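PA14 domain-containing protein (Clostridium clariflavum, PDB 6QDI) probably senses plant biomass outside the cell as a membrane-anchored anti-sigma factor, this piece being its tandem calcium-binding PA14 domains, which probably bind sugars. Local coordinates at residues A[4-18]-A[38-52]. Numbering follows the deposited sequence.
Sequences LRGDYFDNIDLTNFK and EIRNDESYSVRWTGK. With CA (calcium ion), chain G.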
loop_
_atom_site.group_PDB
_atom_site.type_symbol
_atom_site.label_atom_id
_atom_site.label_comp_id
_atom_site.label_asym_id
_atom_site.label_seq_id
_atom_site.Cartn_x
_atom_site.Cartn_y
_atom_site.Cartn_z
ATOM N N LEU A 4 18.416 -5.683 -5.134
ATOM C CA LEU A 4 17.112 -6.368 -5.054
ATOM C C LEU A 4 16.083 -5.468 -5.692
ATOM O O LEU A 4 16.192 -4.247 -5.715
ATOM C CB LEU A 4 16.706 -6.708 -3.597
ATOM C CG LEU A 4 17.615 -7.715 -2.905
ATOM C CD1 LEU A 4 17.168 -7.918 -1.467
ATOM C CD2 LEU A 4 17.677 -9.023 -3.676
ATOM N N ARG A 5 15.026 -6.097 -6.213
ATOM C CA ARG A 5 13.882 -5.346 -6.782
ATOM C C ARG A 5 12.978 -4.906 -5.635
ATOM O O ARG A 5 12.443 -5.765 -4.906
ATOM C CB ARG A 5 13.077 -6.169 -7.791
ATOM C CG ARG A 5 11.944 -5.311 -8.350
ATOM C CD ARG A 5 11.460 -5.809 -9.670
ATOM N NE ARG A 5 12.506 -5.698 -10.701
ATOM C CZ ARG A 5 12.846 -4.585 -11.320
ATOM N NH1 ARG A 5 12.292 -3.438 -11.030
ATOM N NH2 ARG A 5 13.833 -4.620 -12.231
ATOM N N GLY A 6 12.809 -3.590 -5.493
ATOM C CA GLY A 6 11.924 -3.003 -4.510
ATOM C C GLY A 6 10.641 -2.571 -5.218
ATOM O O GLY A 6 10.695 -1.767 -6.152
ATOM N N ASP A 7 9.500 -3.088 -4.722
ATOM C CA ASP A 7 8.176 -2.652 -5.127
ATOM C C ASP A 7 7.665 -1.800 -3.980
ATOM O O ASP A 7 7.570 -2.265 -2.828
ATOM C CB ASP A 7 7.293 -3.857 -5.402
ATOM C CG ASP A 7 7.713 -4.616 -6.631
ATOM O OD1 ASP A 7 8.145 -4.022 -7.622
ATOM O OD2 ASP A 7 7.616 -5.861 -6.572
ATOM N N TYR A 8 7.325 -0.567 -4.321
ATOM C CA TYR A 8 6.935 0.437 -3.366
ATOM C C TYR A 8 5.444 0.704 -3.455
ATOM O O TYR A 8 4.912 0.990 -4.544
ATOM C CB TYR A 8 7.727 1.772 -3.636
ATOM C CG TYR A 8 9.204 1.645 -3.292
ATOM C CD1 TYR A 8 10.080 0.918 -4.098
ATOM C CD2 TYR A 8 9.697 2.231 -2.149
ATOM C CE1 TYR A 8 11.407 0.756 -3.762
ATOM C CE2 TYR A 8 11.028 2.081 -1.781
ATOM C CZ TYR A 8 11.875 1.332 -2.581
ATOM O OH TYR A 8 13.201 1.227 -2.175
ATOM N N PHE A 9 4.798 0.651 -2.288
ATOM C CA PHE A 9 3.350 0.714 -2.156
ATOM C C PHE A 9 2.953 1.929 -1.348
ATOM O O PHE A 9 3.625 2.307 -0.378
ATOM C CB PHE A 9 2.836 -0.551 -1.462
ATOM C CG PHE A 9 3.124 -1.810 -2.251
ATOM C CD1 PHE A 9 2.202 -2.297 -3.161
ATOM C CD2 PHE A 9 4.282 -2.543 -2.047
ATOM C CE1 PHE A 9 2.467 -3.447 -3.891
ATOM C CE2 PHE A 9 4.542 -3.693 -2.782
ATOM C CZ PHE A 9 3.616 -4.128 -3.685
ATOM N N ASP A 10 1.821 2.512 -1.708
ATOM C CA ASP A 10 1.356 3.762 -1.129
ATOM C C ASP A 10 0.662 3.586 0.213
ATOM O O ASP A 10 0.295 4.571 0.813
ATOM C CB ASP A 10 0.388 4.493 -2.085
ATOM C CG ASP A 10 0.799 5.928 -2.446
ATOM O OD1 ASP A 10 1.831 6.401 -2.078
ATOM O OD2 ASP A 10 0.091 6.547 -3.320
ATOM N N ASN A 11 0.434 2.358 0.658
ATOM C CA ASN A 11 -0.252 2.069 1.920
ATOM C C ASN A 11 0.667 1.301 2.863
ATOM O O ASN A 11 1.747 0.841 2.461
ATOM C CB ASN A 11 -1.517 1.229 1.626
ATOM C CG ASN A 11 -2.506 2.006 0.807
ATOM O OD1 ASN A 11 -2.707 3.198 1.024
ATOM N ND2 ASN A 11 -3.206 1.304 -0.068
ATOM N N ILE A 12 0.236 1.083 4.101
ATOM C CA ILE A 12 1.056 0.343 5.091
ATOM C C ILE A 12 1.099 -1.156 4.856
ATOM O O ILE A 12 1.894 -1.831 5.500
ATOM C CB ILE A 12 0.593 0.584 6.537
ATOM C CG1 ILE A 12 -0.812 0.056 6.820
ATOM C CG2 ILE A 12 0.696 2.074 6.890
ATOM C CD1 ILE A 12 -1.068 -0.207 8.280
ATOM N N ASP A 13 0.262 -1.681 3.963
ATOM C CA ASP A 13 -0.037 -3.123 3.904
ATOM C C ASP A 13 0.259 -3.711 2.539
ATOM O O ASP A 13 -0.421 -4.657 2.124
ATOM C CB ASP A 13 -1.511 -3.339 4.283
ATOM C CG ASP A 13 -2.496 -2.705 3.302
ATOM O OD1 ASP A 13 -2.033 -1.881 2.461
ATOM O OD2 ASP A 13 -3.689 -3.034 3.403
ATOM N N LEU A 14 1.240 -3.174 1.830
ATOM C CA LEU A 14 1.682 -3.787 0.557
ATOM C C LEU A 14 0.547 -3.793 -0.458
ATOM O O LEU A 14 0.421 -4.720 -1.274
ATOM C CB LEU A 14 2.311 -5.159 0.782
ATOM C CG LEU A 14 3.461 -5.170 1.794
ATOM C CD1 LEU A 14 3.723 -6.595 2.248
ATOM C CD2 LEU A 14 4.698 -4.507 1.240
ATOM N N THR A 15 -0.260 -2.730 -0.436
ATOM C CA THR A 15 -1.279 -2.493 -1.426
ATOM C C THR A 15 -1.078 -1.100 -2.041
ATOM O O THR A 15 -0.511 -0.197 -1.439
ATOM C CB THR A 15 -2.687 -2.636 -0.878
ATOM O OG1 THR A 15 -2.989 -1.584 0.033
ATOM C CG2 THR A 15 -2.931 -3.998 -0.290
ATOM N N ASN A 16 -1.603 -0.987 -3.268
ATOM C CA ASN A 16 -1.554 0.222 -4.087
ATOM C C ASN A 16 -0.134 0.525 -4.553
ATOM O O ASN A 16 0.534 1.457 -4.094
ATOM C CB ASN A 16 -2.246 1.416 -3.433
ATOM C CG ASN A 16 -2.620 2.438 -4.444
ATOM O OD1 ASN A 16 -2.612 2.162 -5.656
ATOM N ND2 ASN A 16 -3.048 3.576 -3.982
ATOM N N PHE A 17 0.343 -0.307 -5.465
ATOM C CA PHE A 17 1.657 -0.196 -6.065
ATOM C C PHE A 17 1.849 1.115 -6.797
ATOM O O PHE A 17 0.977 1.513 -7.582
ATOM C CB PHE A 17 1.814 -1.362 -7.053
ATOM C CG PHE A 17 3.056 -1.272 -7.882
ATOM C CD1 PHE A 17 4.275 -1.733 -7.413
ATOM C CD2 PHE A 17 3.004 -0.745 -9.150
ATOM C CE1 PHE A 17 5.427 -1.661 -8.206
ATOM C CE2 PHE A 17 4.148 -0.622 -9.924
ATOM C CZ PHE A 17 5.344 -1.113 -9.467
ATOM N N LYS A 18 2.978 1.774 -6.536
ATOM C CA LYS A 18 3.329 2.982 -7.239
ATOM C C LYS A 18 4.646 2.982 -7.999
ATOM O O LYS A 18 4.815 3.812 -8.903
ATOM C CB LYS A 18 3.304 4.185 -6.304
ATOM C CG LYS A 18 1.936 4.451 -5.663
ATOM C CD LYS A 18 0.850 4.876 -6.684
ATOM C CE LYS A 18 -0.532 5.093 -6.050
ATOM N NZ LYS A 18 -1.624 5.485 -7.011
ATOM N N GLU A 38 6.897 9.121 -6.354
ATOM C CA GLU A 38 5.699 8.392 -6.705
ATOM C C GLU A 38 4.877 7.964 -5.495
ATOM O O GLU A 38 3.726 7.558 -5.659
ATOM C CB GLU A 38 6.039 7.139 -7.529
ATOM C CG GLU A 38 6.545 7.423 -8.931
ATOM C CD GLU A 38 8.024 7.763 -9.001
ATOM O OE1 GLU A 38 8.746 7.721 -7.969
ATOM O OE2 GLU A 38 8.498 8.077 -10.125
ATOM N N ILE A 39 5.471 7.994 -4.309
ATOM C CA ILE A 39 4.815 7.583 -3.076
ATOM C C ILE A 39 4.379 8.844 -2.363
ATOM O O ILE A 39 5.229 9.713 -2.054
ATOM C CB ILE A 39 5.798 6.752 -2.214
ATOM C CG1 ILE A 39 6.127 5.422 -2.901
ATOM C CG2 ILE A 39 5.252 6.473 -0.817
ATOM C CD1 ILE A 39 4.975 4.427 -2.919
ATOM N N ARG A 40 3.087 8.942 -2.065
ATOM C CA ARG A 40 2.527 10.109 -1.371
ATOM C C ARG A 40 3.309 10.329 -0.070
ATOM O O ARG A 40 3.556 9.394 0.710
ATOM C CB ARG A 40 1.024 9.881 -1.059
ATOM C CG ARG A 40 0.313 11.099 -0.442
ATOM C CD ARG A 40 -0.237 12.005 -1.541
ATOM N NE ARG A 40 -1.182 11.150 -2.212
ATOM C CZ ARG A 40 -2.480 11.091 -1.978
ATOM N NH1 ARG A 40 -3.030 11.915 -1.140
ATOM N NH2 ARG A 40 -3.222 10.161 -2.595
ATOM N N ASN A 41 3.626 11.583 0.214
ATOM C CA ASN A 41 4.443 11.958 1.378
ATOM C C ASN A 41 3.552 12.131 2.605
ATOM O O ASN A 41 3.431 13.228 3.144
ATOM C CB ASN A 41 5.240 13.240 1.091
ATOM C CG ASN A 41 6.225 13.517 2.154
ATOM O OD1 ASN A 41 6.637 12.594 2.883
ATOM N ND2 ASN A 41 6.682 14.764 2.227
ATOM N N ASP A 42 2.953 11.024 3.035
ATOM C CA ASP A 42 2.007 11.036 4.132
ATOM C C ASP A 42 2.424 10.163 5.314
ATOM O O ASP A 42 1.645 10.003 6.253
ATOM C CB ASP A 42 0.609 10.632 3.680
ATOM C CG ASP A 42 0.526 9.185 3.206
ATOM O OD1 ASP A 42 1.548 8.502 3.189
ATOM O OD2 ASP A 42 -0.578 8.718 2.856
ATOM N N GLU A 43 3.615 9.563 5.253
ATOM C CA GLU A 43 4.153 8.748 6.345
ATOM C C GLU A 43 3.548 7.362 6.471
ATOM O O GLU A 43 3.797 6.683 7.458
ATOM C CB GLU A 43 4.175 9.473 7.697
ATOM C CG GLU A 43 4.668 10.906 7.651
ATOM C CD GLU A 43 4.599 11.615 8.963
ATOM O OE1 GLU A 43 4.443 10.960 10.029
ATOM O OE2 GLU A 43 4.690 12.877 8.944
ATOM N N SER A 44 2.781 6.925 5.454
ATOM C CA SER A 44 2.210 5.565 5.448
ATOM C C SER A 44 2.579 4.861 4.152
ATOM O O SER A 44 2.040 5.193 3.092
ATOM C CB SER A 44 0.718 5.574 5.655
ATOM O OG SER A 44 0.036 6.359 4.724
ATOM N N TYR A 45 3.520 3.918 4.184
ATOM C CA TYR A 45 3.976 3.278 2.953
ATOM C C TYR A 45 4.609 1.957 3.298
ATOM O O TYR A 45 4.823 1.634 4.471
ATOM C CB TYR A 45 4.932 4.210 2.136
ATOM C CG TYR A 45 6.134 4.682 2.909
ATOM C CD1 TYR A 45 7.258 3.885 3.012
ATOM C CD2 TYR A 45 6.151 5.922 3.547
ATOM C CE1 TYR A 45 8.390 4.308 3.743
ATOM C CE2 TYR A 45 7.261 6.342 4.269
ATOM C CZ TYR A 45 8.359 5.524 4.366
ATOM O OH TYR A 45 9.473 5.894 5.095
ATOM N N SER A 46 4.876 1.162 2.271
ATOM C CA SER A 46 5.445 -0.158 2.510
ATOM C C SER A 46 6.223 -0.571 1.273
ATOM O O SER A 46 6.061 0.023 0.188
ATOM C CB SER A 46 4.347 -1.168 2.905
ATOM O OG SER A 46 3.319 -1.243 1.908
ATOM N N VAL A 47 7.104 -1.549 1.436
ATOM C CA VAL A 47 8.008 -1.991 0.389
ATOM C C VAL A 47 8.181 -3.480 0.474
ATOM O O VAL A 47 8.273 -4.062 1.578
ATOM C CB VAL A 47 9.405 -1.308 0.528
ATOM C CG1 VAL A 47 10.226 -1.568 -0.719
ATOM C CG2 VAL A 47 9.292 0.183 0.786
ATOM N N ARG A 48 8.252 -4.132 -0.697
ATOM C CA ARG A 48 8.682 -5.516 -0.781
ATOM C C ARG A 48 9.919 -5.586 -1.668
ATOM O O ARG A 48 9.906 -5.121 -2.808
ATOM C CB ARG A 48 7.637 -6.429 -1.371
ATOM C CG ARG A 48 8.071 -7.876 -1.463
ATOM C CD ARG A 48 7.042 -8.771 -2.109
ATOM N NE ARG A 48 5.832 -8.858 -1.324
ATOM C CZ ARG A 48 4.637 -8.405 -1.687
ATOM N NH1 ARG A 48 4.456 -7.720 -2.782
ATOM N NH2 ARG A 48 3.601 -8.577 -0.841
ATOM N N TRP A 49 10.977 -6.193 -1.137
ATOM C CA TRP A 49 12.175 -6.508 -1.919
ATOM C C TRP A 49 12.237 -7.980 -2.228
ATOM O O TRP A 49 12.025 -8.829 -1.343
ATOM C CB TRP A 49 13.457 -6.113 -1.170
ATOM C CG TRP A 49 13.684 -4.647 -1.101
ATOM C CD1 TRP A 49 14.230 -3.861 -2.051
ATOM C CD2 TRP A 49 13.393 -3.773 0.003
ATOM N NE1 TRP A 49 14.290 -2.577 -1.646
ATOM C CE2 TRP A 49 13.782 -2.489 -0.377
ATOM C CE3 TRP A 49 12.803 -3.963 1.281
ATOM C CZ2 TRP A 49 13.629 -1.405 0.453
ATOM C CZ3 TRP A 49 12.674 -2.849 2.111
ATOM C CH2 TRP A 49 13.059 -1.607 1.677
ATOM N N THR A 50 12.539 -8.312 -3.492
ATOM C CA THR A 50 12.663 -9.681 -3.921
ATOM C C THR A 50 13.892 -9.863 -4.826
ATOM O O THR A 50 14.275 -8.978 -5.605
ATOM C CB THR A 50 11.406 -10.181 -4.680
ATOM O OG1 THR A 50 11.090 -9.263 -5.713
ATOM C CG2 THR A 50 10.222 -10.325 -3.729
ATOM N N GLY A 51 14.440 -11.059 -4.738
ATOM C CA GLY A 51 15.500 -11.465 -5.637
ATOM C C GLY A 51 16.215 -12.648 -5.040
ATOM O O GLY A 51 15.610 -13.508 -4.377
ATOM N N LYS A 52 17.521 -12.714 -5.292
ATOM C CA LYS A 52 18.374 -13.803 -4.798
ATOM C C LYS A 52 19.538 -13.240 -4.020
ATOM O O LYS A 52 19.955 -12.101 -4.266
ATOM C CB LYS A 52 18.922 -14.624 -5.942
ATOM C CG LYS A 52 17.886 -15.148 -6.893
ATOM C CD LYS A 52 17.126 -16.322 -6.348
ATOM C CE LYS A 52 16.417 -17.067 -7.507
ATOM N NZ LYS A 52 15.653 -18.228 -7.021
HETATM CA CA CA G . 0.318 6.518 2.214
HETATM O O HOH W 1 9.673 -7.113 -4.860
HETATM O O HOH W 2 5.897 -7.411 -5.297
HETATM O O HOH W 3 2.037 7.041 0.657
HETATM O O HOH W 4 1.161 8.373 -4.957
HETATM O O HOH W 5 -1.760 5.274 2.647
HETATM O O HOH W 6 1.611 -6.997 -2.391
HETATM O O HOH W 7 -1.136 7.242 0.337
#
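Arg5, Asp7 and Phe9 pair with Thr50, Arg48 and Ser46 as antiparallel hydrogen-bonded pairs. Six backbone bonds join strands 4-9 and 44-52, whose axes run at 157°.

On one face of this sheet, Val47 CG1 sits over the centre of the Tyr8 ring in a CH-pi contact, 3.8 Å from the centroid. The Trp49 indole packs against Gly6, with CD1 3.5 Å from Gly6 CA. Tyr8 OH and Trp49 NE1 both hydrogen-bond Asp23 OD2 of strand 17-23.

On the other face, water 2 links Asp7 OD2 to Arg48 NH1. Asp7 OD1 is hydrogen-bonded to Thr20 OG1, and Arg48 NE forms a salt bridge with Glu109. Arg48 NH1 lies against Phe9 CZ, and NH2 against Leu14 CD1.

Ser46 OG reaches the loop after strand 4-9: it donates to Asn11 O (2.7 Å) and accepts from Leu14 N (2.8 Å). A chi1 of 57° sets OG between its own backbone N and carbonyl carbon, and the two bonds tie this loop to the strand.

Asp10 OD1 accepts hydrogen bonds from Arg40 N, on its syn lone pair (2.8 Å), and from water 3, a calcium ligand. The Asp10 carboxylate is thus second shell. The calcium ion has eight ligands: Asp10 O at 2.4 Å, Ser44 O and OG, both Asp42 carboxylate oxygens and waters 3, 5 and 7. Asp42 OD1 also accepts from Ser44 N in an Asx turn. These groups form a calcium site at the strand ends of the first PA14 domain, facing Trp183 of the second.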